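Local atomic coordinates of Lactamase_B domain-containing protein (Pontibacter korlensis, PDB entry 6XFR), a protein that probably hydrolyses beta-lactam antibiotics to substituted beta-amino acids as a zinc-dependent class B1 metallo-beta-lactamase. Residues S100-T103 / A104-A108. Sequence-based numbering, arbitrary orientation.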
# COMPACT_ATOMS: atom_id res chain seq x y z
N SER B 100 21.10 -5.20 -16.13
CA SER B 100 21.08 -5.67 -17.50
C SER B 100 22.28 -5.11 -18.26
O SER B 100 22.94 -4.16 -17.82
CB SER B 100 19.76 -5.27 -18.19
OG SER B 100 19.71 -3.88 -18.46
N GLU B 101 22.59 -5.74 -19.39
CA GLU B 101 23.70 -5.29 -20.23
C GLU B 101 23.48 -3.85 -20.67
O GLU B 101 24.38 -3.02 -20.55
CB GLU B 101 23.86 -6.18 -21.46
CG GLU B 101 25.16 -6.90 -21.54
CD GLU B 101 25.37 -7.61 -22.89
OE1 GLU B 101 25.34 -6.93 -23.95
OE2 GLU B 101 25.58 -8.85 -22.90
N LEU B 102 22.28 -3.53 -21.15
CA LEU B 102 22.11 -2.18 -21.67
C LEU B 102 21.99 -1.15 -20.55
O LEU B 102 22.41 -0.00 -20.73
CB LEU B 102 20.90 -2.08 -22.60
CG LEU B 102 20.66 -0.63 -23.04
CD1 LEU B 102 21.92 -0.03 -23.65
CD2 LEU B 102 19.52 -0.51 -24.03
N THR B 103 21.50 -1.54 -19.37
CA THR B 103 21.58 -0.60 -18.27
C THR B 103 23.04 -0.24 -18.00
O THR B 103 23.38 0.93 -17.81
CB THR B 103 20.93 -1.17 -17.01
OG1 THR B 103 19.49 -1.17 -17.14
CG2 THR B 103 21.33 -0.34 -15.80
N ALA B 104 23.95 -1.23 -18.07
CA ALA B 104 25.37 -0.94 -17.89
C ALA B 104 25.89 -0.03 -19.00
O ALA B 104 26.72 0.86 -18.76
CB ALA B 104 26.15 -2.25 -17.83
N ILE B 105 25.41 -0.23 -20.23
CA ILE B 105 25.84 0.60 -21.35
C ILE B 105 25.41 2.04 -21.13
O ILE B 105 26.23 2.97 -21.23
CB ILE B 105 25.31 0.04 -22.69
CG1 ILE B 105 25.83 -1.39 -22.95
CG2 ILE B 105 25.70 0.97 -23.87
CD1 ILE B 105 25.23 -2.08 -24.21
N LEU B 106 24.12 2.26 -20.80
CA LEU B 106 23.60 3.62 -20.63
C LEU B 106 24.23 4.32 -19.43
O LEU B 106 24.47 5.53 -19.47
CB LEU B 106 22.08 3.58 -20.52
CG LEU B 106 21.38 3.11 -21.79
CD1 LEU B 106 19.91 2.73 -21.56
CD2 LEU B 106 21.53 4.19 -22.82
N ALA B 107 24.49 3.57 -18.36
CA ALA B 107 25.25 4.13 -17.25
C ALA B 107 26.63 4.61 -17.70
O ALA B 107 27.07 5.71 -17.33
CB ALA B 107 25.37 3.08 -16.15
N ALA B 108 27.34 3.81 -18.50
CA ALA B 108 28.64 4.26 -18.99
C ALA B 108 28.53 5.53 -19.85
O ALA B 108 29.35 6.45 -19.71
CB ALA B 108 29.32 3.13 -19.77
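Four successive i to i+4 backbone bonds, from A104 N, I105 N, L106 N and A107 N to the carbonyl oxygens of S100, E101, L102 and T103, wind residues 101-107 into most of the short helix 101-109, the helical link of a beta-alpha-beta unit between the parallel strands 98-100 and 117-119. The straightest of the four joins L106 N to L102 O at 2.8 Å, with an N-H...O angle of 170°. On one flank L102 meets I105 and L106. Its CG stands anti to the backbone N (chi1 175°), which carries CD1 forward along the helix, toward its C-terminal end, to lie 3.5 Å from I105 CB and 3.7 Å from L106 CG. The L102 and I105 side chains cross at about a right angle, whereas L106 runs more slantwise past L102 and brings its CD1 to the L102 CG. L106 also touches W79 and D144, and A104 rests on P115 and on T118 of the neighbouring strand, so the helix is packed on more than one side. S100 is the N-cap residue, and its OG donates a hydrogen bond to T103 OG1 at 3.0 Å. T103 OG1 is also hydrogen-bonded to D144 OD2, and the T103 side chain lies about 5 Å from that of the zinc ligand H78. The carbonyl oxygen of T103 receives A107 N at 2.9 Å and has the A107 CB methyl 3.4 Å away.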